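Local coordinates for protein succinylglutamate desuccinylase/aspartoacylase (Ruegeria sp. TM1040, PDB 3NA6) that probably acts as a zinc-dependent hydrolase of the succinylglutamate desuccinylase/aspartoacylase family, cleaving N-acylated amino acids, at residues Leu229-Ile234 and Gly241-Asp246; Val284-Ser289 and Pro297-Ala302. All coordinates share one frame; numbering follows the deposited sequence. Where two conformers were deposited one is given.

Contact 1 of 2, residues Leu229-Ile234 and Gly241-Asp246; sequences LRNVLI and GEMQID
N231, on the last turns of helix 219-235, meets the returning loop at M243 and Q244, where CA atoms of N231 and M243 come within 5.2 Å. Followed outward, its side chain leaves with CG anti to the carbonyl carbon (chi1 -77°), which swings the carboxamide toward the loop. OD1 accepts from the backbone N of Q244 at 2.9 Å and also lies against CA and CB of M243. ND2 gives a hydrogen to the backbone O of Q244 at 2.8 Å, and the donor lies in that carbonyl's plane. The one carboxamide thus pairs with both the N-H and the C=O of Q244, with a further weak bond from ND2 to A177 O of helix 165-178. R230, extended from CG to NE, brings NH1 to E242 O at 2.9 Å, with the oxygen 11° out of the guanidinium plane; a weak second bond comes from NH2. Water 1 accepts from NH1 of R230 and lies within hydrogen-bonding range of N231 OD1 and Q244 OE1. I234 supplies the apolar part: CG2 touches CG of M243, a selenomethionine, at 3.8 Å, while CD1 lies over one guanidinium face near its rim. The loop has no regular secondary structure; the chemistry implies that backbone groups of E242 and Q244 are paired partly by helix side chains and partly by water, tying it back onto the helix.

Contact 2 of 2, residues Val284-Ser289 and Pro297-Ala302; sequences VARVWS and PVEYRA
The carbonyl oxygen of Y300 is gripped by two consecutive amides of the facing strand, V284 N at 2.8 Å and A285 N at 3.2 Å. Two residues opposite one define a classic beta bulge, and the helix-like psi of V284 (-36°) is what turns both N-H groups onto the same acceptor. Beyond it the antiparallel register is regular: Y300 N returns a bond to A285 O, and V287 and V298 form a second hydrogen-bonded pair, with V287 N to V298 O at 2.8 Å. Between them lies the non-hydrogen-bonded pair R286 and E299, where CA of R286 makes a CA-H...O contact with V298 O.

On the face bearing R286 and E299, P297 lies flat against W288. Its CB stands 3.7 Å from the centroid of the six-membered ring and 9° off the normal, a CH-pi contact, while CG reaches CH2 at the outer end of the indole. In the conformer given, the guanidinium of R286 carries W288 CZ2 over one face near the rim, but its charge is met by E269 and by E71 of the second subunit; the indole NE1 also bonds to E269. E299 runs beside the aliphatic part of R286, and its OE1 accepts from R301 NH2 in a salt bridge along the strand; NH1 of R301 bonds to G281 O. On the other face, V287 CG2 meets the edge of the Y300 ring at CE2, 3.8 Å away, and the phenol OH bonds to the backbone N of E263. Strand 298-301 is the outermost of its four-stranded sheet within the chain, so the chemistry implies a hairpin edge secured by backbone bonds, with that conformer of R286 bonded across to the second subunit.

How the contacts relate
Contact 1 closes before contact 2 opens, and the two lie in separate parts of the chain: their centres are 41 Å apart and their nearest atoms about 27 Å apart. Contact 1, centred 19 Å from the middle of the chain, joins the end of a helix of the catalytic domain to the loop that leads on to strand 249-250. Contact 2, at 29 Å, belongs to a hairpin in a four-stranded antiparallel sheet further on, and it alone touches the second subunit. The calcium ion, bound at T82 and G237, lies about 9 Å from the side chain of I234 in contact 1. H59, E62 and H145 are arranged as in a possible empty metal site, consistent with the family's catalytic centre; neither contact supplies them.

Contact 1 of 2, residues Leu229-Ile234 and Gly241-Asp246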
ATOM      1  N   LEU A 229     -13.180  24.350  29.293  1.00 24.14           N
ATOM      2  CA  LEU A 229     -14.034  23.222  29.690  1.00 23.89           C
ATOM      3  C   LEU A 229     -14.557  23.392  31.105  1.00 23.97           C
ATOM      4  O   LEU A 229     -15.773  23.275  31.356  1.00 20.73           O
ATOM      5  CB  LEU A 229     -13.270  21.919  29.610  1.00 25.10           C
ATOM      6  CG  LEU A 229     -13.972  20.604  29.972  1.00 27.72           C
ATOM      7  CD1 LEU A 229     -15.284  20.490  29.151  1.00 19.77           C
ATOM      8  CD2 LEU A 229     -13.013  19.353  29.780  1.00 20.09           C
ATOM      9  N   ARG A 230     -13.648  23.717  32.028  1.00 24.37           N
ATOM     10  CA  ARG A 230     -14.040  23.947  33.395  1.00 24.93           C
ATOM     11  C   ARG A 230     -15.000  25.141  33.480  1.00 24.77           C
ATOM     12  O   ARG A 230     -16.066  25.038  34.116  1.00 21.88           O
ATOM     13  CB  ARG A 230     -12.826  24.142  34.288  1.00 24.87           C
ATOM     14  CG  ARG A 230     -13.185  24.278  35.764  1.00 31.50           C
ATOM     15  CD  ARG A 230     -11.938  24.458  36.668  1.00 31.03           C
ATOM     16  NE  ARG A 230     -12.325  24.897  38.010  1.00 32.83           N
ATOM     17  CZ  ARG A 230     -12.526  26.164  38.394  1.00 43.23           C
ATOM     18  NH1 ARG A 230     -12.352  27.197  37.566  1.00 34.34           N
ATOM     19  NH2 ARG A 230     -12.907  26.401  39.643  1.00 54.11           N
ATOM     20  N   ASN A 231     -14.645  26.255  32.838  1.00 22.01           N
ATOM     21  CA  ASN A 231     -15.537  27.407  32.785  1.00 22.16           C
ATOM     22  C   ASN A 231     -16.948  27.082  32.297  1.00 24.00           C
ATOM     23  O   ASN A 231     -17.925  27.489  32.956  1.00 23.19           O
ATOM     24  CB  ASN A 231     -14.990  28.518  31.914  1.00 25.46           C
ATOM     25  CG  ASN A 231     -13.879  29.343  32.595  1.00 27.13           C
ATOM     26  OD1 ASN A 231     -13.612  29.219  33.781  1.00 27.28           O
ATOM     27  ND2 ASN A 231     -13.232  30.181  31.813  1.00 24.34           N
ATOM     28  N   VAL A 232     -17.081  26.399  31.149  1.00 22.81           N
ATOM     29  CA  VAL A 232     -18.434  26.130  30.639  1.00 23.02           C
ATOM     30  C   VAL A 232     -19.178  25.163  31.568  1.00 22.24           C
ATOM     31  O   VAL A 232     -20.390  25.304  31.768  1.00 23.65           O
ATOM     32  CB  VAL A 232     -18.482  25.675  29.158  1.00 23.52           C
ATOM     33  CG1 VAL A 232     -17.859  26.751  28.261  1.00 20.65           C
ATOM     34  CG2 VAL A 232     -17.800  24.330  28.965  1.00 21.56           C
ATOM     35  N   LEU A 233     -18.463  24.195  32.141  1.00 21.37           N
ATOM     36  CA  LEU A 233     -19.096  23.288  33.096  1.00 23.38           C
ATOM     37  C   LEU A 233     -19.603  24.001  34.373  1.00 23.78           C
ATOM     38  O   LEU A 233     -20.645  23.607  34.937  1.00 23.79           O
ATOM     39  CB  LEU A 233     -18.186  22.090  33.424  1.00 20.50           C
ATOM     40  CG  LEU A 233     -17.945  21.086  32.275  1.00 26.11           C
ATOM     41  CD1 LEU A 233     -17.004  19.956  32.720  1.00 21.01           C
ATOM     42  CD2 LEU A 233     -19.246  20.543  31.711  1.00 20.37           C
ATOM     43  N   ILE A 234     -18.901  25.041  34.816  1.00 23.30           N
ATOM     44  CA  ILE A 234     -19.405  25.928  35.887  1.00 24.67           C
ATOM     45  C   ILE A 234     -20.637  26.729  35.390  1.00 26.10           C
ATOM     46  O   ILE A 234     -21.646  26.804  36.087  1.00 25.53           O
ATOM     47  CB  ILE A 234     -18.312  26.891  36.410  1.00 25.62           C
ATOM     48  CG1 ILE A 234     -17.207  26.102  37.136  1.00 27.26           C
ATOM     49  CG2 ILE A 234     -18.922  27.946  37.398  1.00 24.57           C
ATOM     50  CD1 ILE A 234     -15.869  26.911  37.442  1.00 25.33           C
ATOM     51  N   GLY A 241     -17.385  26.374  41.530  1.00 34.31           N
ATOM     52  CA  GLY A 241     -16.125  27.111  41.660  1.00 37.12           C
ATOM     53  C   GLY A 241     -16.211  28.443  40.945  1.00 36.76           C
ATOM     54  O   GLY A 241     -17.268  28.807  40.457  1.00 37.73           O
ATOM     55  N   GLU A 242     -15.105  29.178  40.891  0.50 36.20           N
ATOM     56  CA  GLU A 242     -15.100  30.463  40.205  0.50 36.26           C
ATOM     57  C   GLU A 242     -14.428  30.288  38.859  0.50 33.78           C
ATOM     58  O   GLU A 242     -13.447  29.564  38.724  0.50 32.45           O
ATOM     59  CB  GLU A 242     -14.430  31.568  41.047  0.50 37.51           C
ATOM     60  CG  GLU A 242     -12.920  31.701  40.892  0.50 41.33           C
ATOM     61  CD  GLU A 242     -12.279  32.521  42.015  0.50 41.95           C
ATOM     62  OE1 GLU A 242     -12.985  32.863  42.991  0.50 38.37           O
ATOM     63  OE2 GLU A 242     -11.069  32.808  41.922  0.50 42.02           O
HETATM   64  N   MSE A 243     -14.998  30.940  37.860  1.00 33.29           N
HETATM   65  CA  MSE A 243     -14.497  30.850  36.516  1.00 35.64           C
HETATM   66  C   MSE A 243     -13.222  31.653  36.385  1.00 34.16           C
HETATM   67  O   MSE A 243     -13.015  32.586  37.130  1.00 34.54           O
HETATM   68  CB  MSE A 243     -15.551  31.383  35.581  1.00 35.81           C
HETATM   69  CG  MSE A 243     -16.842  30.543  35.611  1.00 43.48           C
HETATM   70 SE   MSE A 243     -17.847  30.919  34.022  0.75 47.45          SE
HETATM   71  CE  MSE A 243     -18.156  32.854  34.416  1.00 45.21           C
ATOM     72  N   GLN A 244     -12.358  31.272  35.454  1.00 33.16           N
ATOM     73  CA  GLN A 244     -11.171  32.055  35.157  1.00 33.56           C
ATOM     74  C   GLN A 244     -11.574  32.941  34.013  1.00 31.86           C
ATOM     75  O   GLN A 244     -12.080  32.448  32.991  1.00 33.89           O
ATOM     76  CB  GLN A 244     -10.000  31.171  34.715  1.00 35.34           C
ATOM     77  CG  GLN A 244      -9.585  30.058  35.683  1.00 43.02           C
ATOM     78  CD  GLN A 244      -8.645  29.021  35.019  1.00 46.81           C
ATOM     79  OE1 GLN A 244      -9.016  27.843  34.842  1.00 42.61           O
ATOM     80  NE2 GLN A 244      -7.448  29.473  34.609  1.00 48.37           N
ATOM     81  N   ILE A 245     -11.360  34.241  34.179  1.00 30.95           N
ATOM     82  CA  ILE A 245     -11.681  35.241  33.171  1.00 32.75           C
ATOM     83  C   ILE A 245     -10.446  36.044  32.821  1.00 33.87           C
ATOM     84  O   ILE A 245      -9.882  36.731  33.657  1.00 32.73           O
ATOM     85  CB  ILE A 245     -12.744  36.214  33.637  1.00 34.58           C
ATOM     86  CG1 ILE A 245     -14.040  35.466  34.003  1.00 38.90           C
ATOM     87  CG2 ILE A 245     -13.016  37.264  32.541  1.00 36.52           C
ATOM     88  CD1 ILE A 245     -15.011  36.284  34.905  1.00 40.84           C
ATOM     89  N   ASP A 246     -10.034  35.953  31.566  1.00 32.89           N
ATOM     90  CA  ASP A 246      -8.932  36.730  31.042  1.00 33.52           C
ATOM     91  C   ASP A 246      -9.444  37.559  29.862  1.00 34.76           C
ATOM     92  O   ASP A 246     -10.569  37.373  29.402  1.00 33.95           O
ATOM     93  CB  ASP A 246      -7.830  35.778  30.569  1.00 32.91           C
ATOM     94  CG  ASP A 246      -7.290  34.914  31.688  1.00 34.27           C
ATOM     95  OD1 ASP A 246      -6.653  35.473  32.584  1.00 42.89           O
ATOM     96  OD2 ASP A 246      -7.499  33.682  31.687  1.00 32.97           O
TER
HETATM   97  O   HOH W   1     -11.759  27.662  34.715  1.00 37.43           O
HETATM   98  O   HOH W   2     -13.027  28.078  42.257  1.00 50.79           O

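Contact 2 of 2, residues Val284-Ser289 and Pro297-Ala302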
ATOM      1  N   VAL A 284       0.877  37.992   2.039  1.00 26.17           N
ATOM      2  CA  VAL A 284       0.523  37.043   3.103  1.00 28.18           C
ATOM      3  C   VAL A 284       1.309  35.725   2.969  1.00 26.61           C
ATOM      4  O   VAL A 284       1.696  35.101   3.977  1.00 27.69           O
ATOM      5  CB  VAL A 284      -0.969  36.759   3.061  1.00 27.44           C
ATOM      6  CG1 VAL A 284      -1.367  35.621   3.979  1.00 24.45           C
ATOM      7  CG2 VAL A 284      -1.704  38.036   3.428  1.00 19.11           C
ATOM      8  N   ALA A 285       1.537  35.313   1.729  1.00 25.92           N
ATOM      9  CA  ALA A 285       2.255  34.063   1.464  1.00 25.39           C
ATOM     10  C   ALA A 285       2.889  34.057   0.095  1.00 25.15           C
ATOM     11  O   ALA A 285       2.431  34.785  -0.828  1.00 26.12           O
ATOM     12  CB  ALA A 285       1.325  32.884   1.602  1.00 22.98           C
ATOM     13  N   ARG A 286       3.948  33.257  -0.052  0.50 23.87           N
ATOM     14  CA  ARG A 286       4.525  32.978  -1.365  0.50 23.94           C
ATOM     15  C   ARG A 286       4.697  31.480  -1.544  0.50 22.65           C
ATOM     16  O   ARG A 286       5.113  30.784  -0.609  0.50 24.36           O
ATOM     17  CB  ARG A 286       5.867  33.677  -1.543  0.50 24.42           C
ATOM     18  CG  ARG A 286       5.790  35.186  -1.376  0.50 26.67           C
ATOM     19  CD  ARG A 286       7.090  35.869  -1.757  0.50 14.01           C
ATOM     20  NE  ARG A 286       8.166  35.576  -0.822  0.50 21.06           N
ATOM     21  CZ  ARG A 286       9.393  36.065  -0.938  0.50 23.57           C
ATOM     22  NH1 ARG A 286       9.683  36.880  -1.955  0.50 25.19           N
ATOM     23  NH2 ARG A 286      10.326  35.723  -0.058  0.50 11.38           N
ATOM     24  N   VAL A 287       4.373  30.998  -2.744  1.00 23.43           N
ATOM     25  CA  VAL A 287       4.600  29.611  -3.128  1.00 22.56           C
ATOM     26  C   VAL A 287       5.801  29.483  -4.098  1.00 22.58           C
ATOM     27  O   VAL A 287       5.802  30.076  -5.231  1.00 24.23           O
ATOM     28  CB  VAL A 287       3.334  28.963  -3.723  1.00 23.19           C
ATOM     29  CG1 VAL A 287       3.581  27.453  -3.940  1.00 16.44           C
ATOM     30  CG2 VAL A 287       2.161  29.118  -2.740  1.00 20.11           C
ATOM     31  N   TRP A 288       6.832  28.761  -3.637  1.00 20.60           N
ATOM     32  CA  TRP A 288       8.080  28.579  -4.400  1.00 19.41           C
ATOM     33  C   TRP A 288       7.987  27.244  -5.142  1.00 19.83           C
ATOM     34  O   TRP A 288       7.340  26.312  -4.683  1.00 23.67           O
ATOM     35  CB  TRP A 288       9.302  28.569  -3.485  1.00 20.88           C
ATOM     36  CG  TRP A 288       9.570  29.849  -2.777  1.00 22.92           C
ATOM     37  CD1 TRP A 288       9.071  30.249  -1.560  1.00 27.41           C
ATOM     38  CD2 TRP A 288      10.374  30.925  -3.253  1.00 19.85           C
ATOM     39  NE1 TRP A 288       9.549  31.510  -1.249  1.00 22.45           N
ATOM     40  CE2 TRP A 288      10.321  31.959  -2.284  1.00 22.24           C
ATOM     41  CE3 TRP A 288      11.142  31.121  -4.407  1.00 21.40           C
ATOM     42  CZ2 TRP A 288      11.023  33.165  -2.434  1.00 27.46           C
ATOM     43  CZ3 TRP A 288      11.797  32.325  -4.568  1.00 23.48           C
ATOM     44  CH2 TRP A 288      11.747  33.324  -3.579  1.00 23.40           C
ATOM     45  N   SER A 289       8.634  27.165  -6.282  1.00 20.89           N
ATOM     46  CA  SER A 289       8.666  25.953  -7.081  1.00 20.53           C
ATOM     47  C   SER A 289       9.270  24.841  -6.286  1.00 21.17           C
ATOM     48  O   SER A 289      10.386  24.987  -5.744  1.00 24.58           O
ATOM     49  CB  SER A 289       9.517  26.137  -8.349  1.00 21.85           C
ATOM     50  OG  SER A 289       9.668  24.903  -9.043  1.00 22.67           O
ATOM     51  N   PRO A 297       8.554  33.413  -7.301  1.00 24.99           N
ATOM     52  CA  PRO A 297       7.503  32.721  -6.537  1.00 26.12           C
ATOM     53  C   PRO A 297       6.127  33.268  -6.876  1.00 25.91           C
ATOM     54  O   PRO A 297       6.051  34.339  -7.422  1.00 30.46           O
ATOM     55  CB  PRO A 297       7.853  33.059  -5.096  1.00 27.34           C
ATOM     56  CG  PRO A 297       8.584  34.369  -5.155  1.00 26.70           C
ATOM     57  CD  PRO A 297       9.234  34.461  -6.513  1.00 25.95           C
ATOM     58  N   VAL A 298       5.055  32.539  -6.585  1.00 28.23           N
ATOM     59  CA  VAL A 298       3.688  33.060  -6.761  1.00 26.31           C
ATOM     60  C   VAL A 298       3.321  33.700  -5.456  1.00 26.53           C
ATOM     61  O   VAL A 298       3.574  33.137  -4.401  1.00 26.14           O
ATOM     62  CB  VAL A 298       2.677  31.944  -7.102  1.00 27.84           C
ATOM     63  CG1 VAL A 298       1.263  32.495  -7.239  1.00 26.74           C
ATOM     64  CG2 VAL A 298       3.091  31.226  -8.404  1.00 23.30           C
ATOM     65  N   GLU A 299       2.695  34.867  -5.520  1.00 25.75           N
ATOM     66  CA  GLU A 299       2.401  35.657  -4.326  1.00 25.54           C
ATOM     67  C   GLU A 299       0.922  35.730  -4.032  1.00 25.88           C
ATOM     68  O   GLU A 299       0.120  35.824  -4.941  1.00 25.41           O
ATOM     69  CB  GLU A 299       2.928  37.087  -4.537  1.00 27.17           C
ATOM     70  CG  GLU A 299       4.417  37.164  -4.747  1.00 33.31           C
ATOM     71  CD  GLU A 299       4.966  38.580  -4.764  1.00 38.95           C
ATOM     72  OE1 GLU A 299       4.271  39.499  -5.239  1.00 34.23           O
ATOM     73  OE2 GLU A 299       6.109  38.756  -4.301  1.00 48.15           O
ATOM     74  N   TYR A 300       0.569  35.665  -2.749  1.00 26.58           N
ATOM     75  CA  TYR A 300      -0.801  35.801  -2.306  1.00 26.93           C
ATOM     76  C   TYR A 300      -0.860  37.012  -1.365  1.00 29.76           C
ATOM     77  O   TYR A 300      -0.113  37.088  -0.377  1.00 27.86           O
ATOM     78  CB  TYR A 300      -1.316  34.470  -1.715  1.00 25.40           C
ATOM     79  CG  TYR A 300      -1.408  33.407  -2.813  1.00 29.74           C
ATOM     80  CD1 TYR A 300      -2.505  33.381  -3.677  1.00 36.65           C
ATOM     81  CD2 TYR A 300      -0.373  32.493  -3.051  1.00 30.64           C
ATOM     82  CE1 TYR A 300      -2.590  32.447  -4.722  1.00 36.43           C
ATOM     83  CE2 TYR A 300      -0.455  31.532  -4.107  1.00 28.58           C
ATOM     84  CZ  TYR A 300      -1.554  31.542  -4.949  1.00 30.44           C
ATOM     85  OH  TYR A 300      -1.694  30.631  -5.991  1.00 32.84           O
ATOM     86  N   ARG A 301      -1.703  37.985  -1.731  1.00 29.31           N
ATOM     87  CA  ARG A 301      -1.787  39.275  -1.031  1.00 31.34           C
ATOM     88  C   ARG A 301      -3.101  39.439  -0.267  1.00 30.28           C
ATOM     89  O   ARG A 301      -4.107  38.829  -0.623  1.00 29.82           O
ATOM     90  CB  ARG A 301      -1.584  40.417  -2.020  1.00 32.73           C
ATOM     91  CG  ARG A 301      -0.156  40.492  -2.461  1.00 36.40           C
ATOM     92  CD  ARG A 301       0.155  41.650  -3.372  1.00 36.85           C
ATOM     93  NE  ARG A 301       1.564  41.545  -3.742  1.00 42.42           N
ATOM     94  CZ  ARG A 301       2.568  42.023  -3.017  1.00 39.84           C
ATOM     95  NH1 ARG A 301       2.341  42.704  -1.898  1.00 43.03           N
ATOM     96  NH2 ARG A 301       3.803  41.833  -3.430  1.00 42.76           N
ATOM     97  N   ALA A 302      -3.073  40.216   0.816  1.00 30.62           N
ATOM     98  CA  ALA A 302      -4.271  40.406   1.636  1.00 33.30           C
ATOM     99  C   ALA A 302      -5.272  41.276   0.875  1.00 36.53           C
ATOM    100  O   ALA A 302      -4.905  42.302   0.290  1.00 38.95           O
ATOM    101  CB  ALA A 302      -3.925  41.016   2.980  1.00 34.81           C
TER